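Local structure of hypothetical protein (Bacteroides fragilis, 4JX0) at residues F105-G114 and V126-L136; Y227-L238 and P291-E300. The protein is of unknown function but binds magnesium and joins an N-terminal DUF1735-type domain to a C-terminal domain of the F5/F8 type C (discoidin-like) family. All coordinates share one frame; numbering follows the deposited sequence.

Contact 1: F105-G114 and V126-L136; sequences FPSENCTFEG and VKLTLKDVEKL
The beta hairpin formed by strands 110-117 and 123-130 of the BT_3987-like N-terminal domain holds this contact, with Thr111 and Thr129 as a hydrogen-bonded pair and Phe112 and Leu128 as the adjoining non-hydrogen-bonded one. The strand axes lie 4.7 Å apart at 161°, so the pairing is antiparallel. Leu128 CD1 sits over one face of the Phe112 ring, 4.0 Å from its centroid, in a CH-pi contact; the two side chains run alongside each other in the same direction. The same methyl reaches Cys110 CB, and Met144 of strand 142-150 continues this apolar face. On the side of Thr111 and Thr129, Glu113 and Lys127 also lie alongside each other; the bend of the lysine chain at chi3 (-72°) brings NZ to the syn side of Glu113 OE1 at 3.1 Å, a salt bridge.

Beyond the strand end one more backbone bond, Lys131 N to Asn109 O, is joined by a side-chain bond from Asn109 ND2 to Lys131 O at 2.8 Å, with the acceptor close to the amide plane. Leu136 CD1 approaches Phe105 CE1 to 3.5 Å, crossing the ring's side chain at about a right angle, and its CD2 meets Pro106 CG tip to tip. The chemistry therefore splits by face: hydrocarbon lies inward, an ion pair lies at the exposed side, and the in-plane bond from Asn109 ND2 probably fixes the rotation of that buried amide.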
# COMPACT_ATOMS: atom_id res chain seq x y z
N PHE A 105 14.90 2.95 11.32
CA PHE A 105 13.64 3.49 11.81
C PHE A 105 13.85 3.87 13.28
O PHE A 105 14.30 3.01 14.04
CB PHE A 105 12.51 2.46 11.67
CG PHE A 105 11.16 2.97 12.09
CD1 PHE A 105 10.38 3.72 11.21
CD2 PHE A 105 10.67 2.71 13.36
CE1 PHE A 105 9.13 4.20 11.61
CE2 PHE A 105 9.41 3.17 13.75
CZ PHE A 105 8.65 3.91 12.87
N PRO A 106 13.64 5.14 13.70
CA PRO A 106 13.92 5.50 15.10
C PRO A 106 13.24 4.60 16.14
O PRO A 106 12.09 4.23 15.98
CB PRO A 106 13.41 6.95 15.22
CG PRO A 106 12.71 7.24 13.95
CD PRO A 106 13.19 6.31 12.92
N SER A 107 13.98 4.24 17.20
CA SER A 107 13.50 3.37 18.29
C SER A 107 12.36 4.01 19.06
O SER A 107 11.45 3.30 19.50
CB SER A 107 14.64 3.06 19.27
OG SER A 107 15.79 2.55 18.60
N GLU A 108 12.41 5.33 19.25
CA GLU A 108 11.36 6.09 19.95
C GLU A 108 9.98 5.95 19.27
O GLU A 108 8.96 5.98 19.96
CB GLU A 108 11.72 7.58 20.11
CG GLU A 108 12.02 8.36 18.83
CD GLU A 108 13.49 8.55 18.51
OE1 GLU A 108 14.25 7.56 18.59
OE2 GLU A 108 13.87 9.68 18.14
N ASN A 109 9.95 5.73 17.94
CA ASN A 109 8.71 5.56 17.19
C ASN A 109 8.16 4.09 17.26
O ASN A 109 7.11 3.84 16.68
CB ASN A 109 8.92 6.01 15.73
CG ASN A 109 9.16 7.49 15.62
OD1 ASN A 109 10.28 7.98 15.76
ND2 ASN A 109 8.10 8.27 15.47
N CYS A 110 8.83 3.14 17.97
CA CYS A 110 8.37 1.75 18.16
C CYS A 110 7.77 1.59 19.55
O CYS A 110 8.33 2.10 20.52
CB CYS A 110 9.50 0.75 17.97
SG CYS A 110 10.29 0.81 16.35
N THR A 111 6.70 0.80 19.67
CA THR A 111 6.10 0.44 20.96
C THR A 111 5.83 -1.06 20.91
O THR A 111 5.02 -1.52 20.10
CB THR A 111 4.87 1.30 21.25
OG1 THR A 111 5.25 2.67 21.22
CG2 THR A 111 4.25 0.96 22.60
N PHE A 112 6.55 -1.83 21.75
CA PHE A 112 6.46 -3.28 21.80
C PHE A 112 5.55 -3.75 22.93
O PHE A 112 5.81 -3.45 24.09
CB PHE A 112 7.84 -3.90 21.97
CG PHE A 112 8.73 -3.67 20.78
CD1 PHE A 112 8.62 -4.46 19.65
CD2 PHE A 112 9.70 -2.67 20.80
CE1 PHE A 112 9.47 -4.27 18.57
CE2 PHE A 112 10.54 -2.48 19.71
CZ PHE A 112 10.42 -3.28 18.60
N GLU A 113 4.50 -4.51 22.58
CA GLU A 113 3.54 -5.11 23.51
C GLU A 113 3.89 -6.60 23.62
O GLU A 113 4.00 -7.28 22.60
CB GLU A 113 2.11 -4.91 22.99
CG GLU A 113 1.01 -5.13 24.00
CD GLU A 113 -0.36 -5.23 23.36
OE1 GLU A 113 -0.87 -4.18 22.88
OE2 GLU A 113 -0.90 -6.35 23.28
N GLY A 114 4.09 -7.07 24.85
CA GLY A 114 4.46 -8.46 25.10
C GLY A 114 3.31 -9.44 24.99
O GLY A 114 2.15 -9.03 24.80
N VAL A 126 2.72 -11.14 19.86
CA VAL A 126 3.49 -10.01 20.36
C VAL A 126 3.28 -8.89 19.34
O VAL A 126 3.24 -9.17 18.14
CB VAL A 126 4.97 -10.35 20.62
CG1 VAL A 126 5.10 -11.30 21.79
CG2 VAL A 126 5.64 -10.93 19.39
N LYS A 127 3.03 -7.66 19.80
CA LYS A 127 2.67 -6.54 18.93
C LYS A 127 3.77 -5.48 18.84
O LYS A 127 4.43 -5.18 19.83
CB LYS A 127 1.39 -5.87 19.47
CG LYS A 127 0.40 -5.45 18.40
CD LYS A 127 -0.72 -4.57 18.94
CE LYS A 127 -1.73 -5.30 19.81
NZ LYS A 127 -2.73 -4.37 20.40
N LEU A 128 3.93 -4.91 17.63
CA LEU A 128 4.84 -3.80 17.34
C LEU A 128 3.98 -2.70 16.80
O LEU A 128 3.36 -2.89 15.76
CB LEU A 128 5.92 -4.21 16.34
CG LEU A 128 6.74 -3.09 15.67
CD1 LEU A 128 7.29 -2.09 16.69
CD2 LEU A 128 7.86 -3.66 14.85
N THR A 129 3.89 -1.58 17.51
CA THR A 129 3.07 -0.45 17.09
C THR A 129 3.98 0.71 16.70
O THR A 129 4.86 1.10 17.47
CB THR A 129 2.09 -0.08 18.21
OG1 THR A 129 1.38 -1.26 18.61
CG2 THR A 129 1.11 1.01 17.78
N LEU A 130 3.75 1.27 15.49
CA LEU A 130 4.50 2.40 14.94
C LEU A 130 3.74 3.69 15.27
O LEU A 130 2.61 3.85 14.84
CB LEU A 130 4.66 2.25 13.42
CG LEU A 130 5.79 1.33 12.95
CD1 LEU A 130 5.67 -0.05 13.57
CD2 LEU A 130 5.78 1.20 11.45
N LYS A 131 4.35 4.60 16.05
CA LYS A 131 3.69 5.85 16.45
C LYS A 131 4.44 7.09 15.95
O LYS A 131 5.64 7.03 15.68
CB LYS A 131 3.54 5.90 17.98
CG LYS A 131 4.85 5.83 18.78
CD LYS A 131 4.65 6.24 20.23
CE LYS A 131 5.95 6.33 20.99
NZ LYS A 131 5.73 6.76 22.39
N ASP A 132 3.73 8.23 15.88
CA ASP A 132 4.24 9.56 15.52
C ASP A 132 5.21 9.55 14.31
O ASP A 132 6.32 10.10 14.39
CB ASP A 132 4.93 10.20 16.74
CG ASP A 132 4.02 10.34 17.94
OD1 ASP A 132 2.87 10.82 17.77
OD2 ASP A 132 4.46 9.99 19.07
N VAL A 133 4.79 8.95 13.21
CA VAL A 133 5.60 8.87 11.99
C VAL A 133 5.53 10.16 11.18
O VAL A 133 6.34 10.32 10.28
CB VAL A 133 5.23 7.65 11.10
CG1 VAL A 133 5.40 6.34 11.88
CG2 VAL A 133 3.83 7.75 10.51
N GLU A 134 4.57 11.06 11.47
CA GLU A 134 4.31 12.33 10.75
C GLU A 134 5.55 13.02 10.15
O GLU A 134 5.55 13.28 8.96
CB GLU A 134 3.57 13.33 11.64
CG GLU A 134 2.20 12.88 12.15
CD GLU A 134 2.12 12.44 13.60
OE1 GLU A 134 3.18 12.39 14.28
OE2 GLU A 134 1.00 12.14 14.07
N LYS A 135 6.60 13.30 10.95
CA LYS A 135 7.79 14.01 10.45
C LYS A 135 8.93 13.07 9.92
O LYS A 135 9.99 13.57 9.54
CB LYS A 135 8.35 14.93 11.54
CG LYS A 135 7.36 16.02 11.98
CD LYS A 135 7.15 17.13 10.92
CE LYS A 135 5.79 17.10 10.25
NZ LYS A 135 5.55 18.32 9.42
N LEU A 136 8.68 11.74 9.81
CA LEU A 136 9.65 10.80 9.23
C LEU A 136 9.46 10.89 7.71
O LEU A 136 8.60 10.20 7.16
CB LEU A 136 9.43 9.37 9.76
CG LEU A 136 9.54 9.15 11.27
CD1 LEU A 136 9.27 7.71 11.63
CD2 LEU A 136 10.91 9.54 11.78

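Contact 2: Y227-L238 and P291-E300; sequences YLTIILPEKQSL and PVECTKVRFE
Two antiparallel strand pairs, Tyr227-Leu232 with Lys296-Glu300 and Lys235-Leu238 with Pro291-Cys294, meet at a corner in the C-terminal domain, whose F5/F8 type C family has a beta-sandwich (jelly-roll) fold. Both segments turn there, at Pro233-Glu234 and at Thr295, and so pass from one sheet to another.

Backbone bonds carry both pairings. Ile230 N meets Val297 O at 2.7 Å with an N-H...O angle of 174°, whereas the bonds between Gln236 and Cys294 are longer, Cys294 N reaching Gln236 O at 3.3 Å from above the carbonyl plane. At the bend, Leu232 N donates to Thr295 O.

Apolar side chains meet in both sheets. In that of Tyr227-Leu232, Ile230 CD1 touches the edge of the Phe299 ring, 3.6 Å from CE2; in that of Lys235-Leu238, Leu238 CD1 meets Cys294 SG at 3.9 Å. Phe197 of strand 196-199 and Val260 and Cys258 of strand 255-263 extend the apolar side of Ile230, Val297 and Phe299 within their own sheet.

Charged groups also pair in both sheets. Lys235 NZ and Glu293 OE1 form only a long salt bridge of 3.9 Å, their chains crossing at a slant. Tyr227, Thr229 and Arg298 share one face of the other sheet. Tyr227 and Arg298 make a cation-pi pair, with Arg298 CZ 4.7 Å from the ring centroid and the two planes 31° apart; Trp269 is a second aromatic partner of the arginine. With chi3 at -70°, the Arg298 chain turns so that NE also donates to Thr229 OG1 at 3.1 Å, the hydroxyl oxygen standing somewhat out of the guanidinium plane.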
# COMPACT_ATOMS: atom_id res chain seq x y z
N TYR A 227 -3.53 2.03 -18.29
CA TYR A 227 -3.66 3.45 -17.97
C TYR A 227 -4.32 4.21 -19.12
O TYR A 227 -4.42 3.70 -20.25
CB TYR A 227 -2.27 4.06 -17.67
CG TYR A 227 -1.30 3.99 -18.84
CD1 TYR A 227 -1.28 4.98 -19.82
CD2 TYR A 227 -0.42 2.93 -18.97
CE1 TYR A 227 -0.40 4.91 -20.90
CE2 TYR A 227 0.47 2.85 -20.04
CZ TYR A 227 0.47 3.85 -21.01
OH TYR A 227 1.33 3.80 -22.09
N LEU A 228 -4.72 5.46 -18.83
CA LEU A 228 -5.30 6.38 -19.80
C LEU A 228 -4.65 7.73 -19.61
O LEU A 228 -4.82 8.32 -18.54
CB LEU A 228 -6.82 6.47 -19.60
CG LEU A 228 -7.57 7.54 -20.41
CD1 LEU A 228 -7.40 7.33 -21.91
CD2 LEU A 228 -9.03 7.56 -20.03
N THR A 229 -3.90 8.23 -20.62
CA THR A 229 -3.23 9.52 -20.54
C THR A 229 -4.00 10.57 -21.31
O THR A 229 -4.40 10.34 -22.44
CB THR A 229 -1.79 9.44 -21.07
OG1 THR A 229 -1.16 8.29 -20.55
CG2 THR A 229 -0.96 10.66 -20.68
N ILE A 230 -4.20 11.74 -20.69
CA ILE A 230 -4.86 12.91 -21.26
C ILE A 230 -3.73 13.85 -21.62
O ILE A 230 -2.97 14.21 -20.73
CB ILE A 230 -5.86 13.56 -20.25
CG1 ILE A 230 -7.20 12.81 -20.21
CG2 ILE A 230 -6.10 15.05 -20.57
CD1 ILE A 230 -7.11 11.39 -19.83
N ILE A 231 -3.61 14.25 -22.89
CA ILE A 231 -2.54 15.14 -23.33
C ILE A 231 -3.15 16.45 -23.78
O ILE A 231 -3.92 16.47 -24.74
CB ILE A 231 -1.70 14.47 -24.45
CG1 ILE A 231 -1.13 13.11 -23.99
CG2 ILE A 231 -0.55 15.39 -24.88
CD1 ILE A 231 -0.94 12.15 -25.06
N LEU A 232 -2.80 17.56 -23.09
CA LEU A 232 -3.30 18.89 -23.42
C LEU A 232 -2.41 19.53 -24.49
O LEU A 232 -1.22 19.18 -24.57
CB LEU A 232 -3.32 19.79 -22.18
CG LEU A 232 -4.00 19.23 -20.94
CD1 LEU A 232 -3.91 20.21 -19.79
CD2 LEU A 232 -5.46 18.89 -21.22
N PRO A 233 -2.91 20.49 -25.30
CA PRO A 233 -2.05 21.13 -26.31
C PRO A 233 -0.90 21.95 -25.71
O PRO A 233 0.20 21.97 -26.27
CB PRO A 233 -3.01 22.05 -27.08
CG PRO A 233 -4.36 21.63 -26.68
CD PRO A 233 -4.28 21.04 -25.34
N GLU A 234 -1.17 22.65 -24.58
CA GLU A 234 -0.17 23.44 -23.85
C GLU A 234 -0.46 23.41 -22.35
O GLU A 234 -1.51 22.92 -21.93
CB GLU A 234 -0.12 24.90 -24.37
CG GLU A 234 -1.38 25.74 -24.19
CD GLU A 234 -2.50 25.47 -25.18
OE1 GLU A 234 -2.27 25.68 -26.39
OE2 GLU A 234 -3.61 25.10 -24.75
N LYS A 235 0.49 23.91 -21.56
CA LYS A 235 0.37 24.04 -20.11
C LYS A 235 -0.88 24.84 -19.76
O LYS A 235 -1.08 25.90 -20.35
CB LYS A 235 1.63 24.76 -19.56
CG LYS A 235 1.60 25.16 -18.09
CD LYS A 235 2.94 25.77 -17.65
CE LYS A 235 3.16 27.18 -18.15
NZ LYS A 235 4.33 27.82 -17.50
N GLN A 236 -1.72 24.35 -18.84
CA GLN A 236 -2.91 25.09 -18.43
C GLN A 236 -3.45 24.57 -17.11
O GLN A 236 -3.33 23.39 -16.80
CB GLN A 236 -4.01 25.07 -19.51
CG GLN A 236 -4.42 23.70 -20.01
CD GLN A 236 -5.17 23.81 -21.30
OE1 GLN A 236 -6.40 23.79 -21.34
NE2 GLN A 236 -4.45 23.98 -22.40
N SER A 237 -4.04 25.48 -16.32
CA SER A 237 -4.57 25.19 -14.99
C SER A 237 -5.93 24.49 -15.09
O SER A 237 -6.90 25.11 -15.52
CB SER A 237 -4.69 26.49 -14.19
OG SER A 237 -5.17 26.24 -12.88
N LEU A 238 -5.99 23.20 -14.67
CA LEU A 238 -7.22 22.40 -14.70
C LEU A 238 -7.88 22.25 -13.33
O LEU A 238 -7.19 22.03 -12.33
CB LEU A 238 -6.94 21.00 -15.25
CG LEU A 238 -6.44 20.89 -16.68
CD1 LEU A 238 -6.34 19.46 -17.08
CD2 LEU A 238 -7.36 21.61 -17.66
N PRO A 291 -6.64 23.73 -8.02
CA PRO A 291 -6.33 23.57 -9.47
C PRO A 291 -4.82 23.49 -9.74
O PRO A 291 -4.03 24.13 -9.04
CB PRO A 291 -6.95 24.82 -10.10
CG PRO A 291 -8.00 25.25 -9.15
CD PRO A 291 -7.52 24.89 -7.78
N VAL A 292 -4.42 22.68 -10.74
CA VAL A 292 -3.01 22.41 -11.02
C VAL A 292 -2.64 22.70 -12.48
O VAL A 292 -3.34 22.27 -13.40
CB VAL A 292 -2.64 20.94 -10.64
CG1 VAL A 292 -3.63 19.92 -11.19
CG2 VAL A 292 -1.22 20.59 -11.07
N GLU A 293 -1.50 23.40 -12.68
CA GLU A 293 -0.96 23.65 -14.02
C GLU A 293 -0.27 22.38 -14.48
O GLU A 293 0.61 21.88 -13.78
CB GLU A 293 0.03 24.84 -14.06
CG GLU A 293 -0.59 26.15 -14.51
CD GLU A 293 0.39 27.10 -15.19
OE1 GLU A 293 1.57 27.15 -14.77
OE2 GLU A 293 -0.03 27.80 -16.14
N CYS A 294 -0.70 21.84 -15.63
CA CYS A 294 -0.13 20.59 -16.13
C CYS A 294 -0.21 20.50 -17.64
O CYS A 294 -0.98 21.22 -18.29
CB CYS A 294 -0.84 19.41 -15.47
SG CYS A 294 -2.64 19.36 -15.74
N THR A 295 0.62 19.60 -18.19
CA THR A 295 0.71 19.30 -19.61
C THR A 295 -0.06 18.02 -19.92
O THR A 295 -0.70 17.94 -20.97
CB THR A 295 2.18 19.19 -20.02
OG1 THR A 295 2.85 18.29 -19.13
CG2 THR A 295 2.87 20.53 -19.99
N LYS A 296 0.01 17.03 -19.02
CA LYS A 296 -0.68 15.75 -19.14
C LYS A 296 -1.21 15.26 -17.78
O LYS A 296 -0.67 15.62 -16.74
CB LYS A 296 0.25 14.66 -19.70
CG LYS A 296 0.98 14.97 -20.98
CD LYS A 296 1.87 13.80 -21.38
CE LYS A 296 2.76 14.12 -22.55
NZ LYS A 296 3.90 13.17 -22.64
N VAL A 297 -2.23 14.40 -17.82
CA VAL A 297 -2.82 13.74 -16.64
C VAL A 297 -3.00 12.27 -17.02
O VAL A 297 -3.47 11.99 -18.12
CB VAL A 297 -4.15 14.41 -16.18
CG1 VAL A 297 -4.75 13.66 -15.00
CG2 VAL A 297 -3.92 15.87 -15.84
N ARG A 298 -2.61 11.34 -16.14
CA ARG A 298 -2.68 9.90 -16.40
C ARG A 298 -3.42 9.19 -15.29
O ARG A 298 -3.04 9.27 -14.12
CB ARG A 298 -1.26 9.31 -16.57
CG ARG A 298 -1.19 7.81 -16.86
CD ARG A 298 0.24 7.34 -17.02
NE ARG A 298 0.83 7.84 -18.26
CZ ARG A 298 2.09 7.64 -18.65
NH1 ARG A 298 2.93 6.94 -17.89
NH2 ARG A 298 2.52 8.15 -19.80
N PHE A 299 -4.47 8.44 -15.66
CA PHE A 299 -5.28 7.68 -14.71
C PHE A 299 -4.74 6.27 -14.67
O PHE A 299 -4.61 5.65 -15.73
CB PHE A 299 -6.74 7.70 -15.14
CG PHE A 299 -7.31 9.10 -15.15
CD1 PHE A 299 -7.64 9.74 -13.97
CD2 PHE A 299 -7.54 9.76 -16.35
CE1 PHE A 299 -8.17 11.03 -13.99
CE2 PHE A 299 -8.05 11.06 -16.36
CZ PHE A 299 -8.36 11.68 -15.18
N GLU A 300 -4.40 5.77 -13.47
CA GLU A 300 -3.84 4.43 -13.27
C GLU A 300 -4.63 3.66 -12.22
O GLU A 300 -5.39 4.25 -11.47
CB GLU A 300 -2.37 4.53 -12.82
CG GLU A 300 -1.47 5.34 -13.74
CD GLU A 300 -0.04 5.47 -13.25
OE1 GLU A 300 0.17 5.53 -12.02
OE2 GLU A 300 0.87 5.56 -14.11

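Contact 1 belongs to the N-terminal domain and contact 2 to the C-terminal one, on opposite sides of the chain's centre. Their centres are 39 Å apart and their nearest atoms about 21 Å, so neither touches the other; along the sequence the first closes before the second opens. The segments of contact 1 are separated by 11 residues, within a hairpin; those of contact 2 by 52. The magnesium site of Ser208, Asp211, Asn213, Asn314 and Glu315 lies nearer contact 2: the Leu228 side chain is about 9 Å from that of Ser208 and about 11 Å from a bound magnesium ion. A different magnesium ion lies about 9 Å from the Glu113 side chain, away from that site.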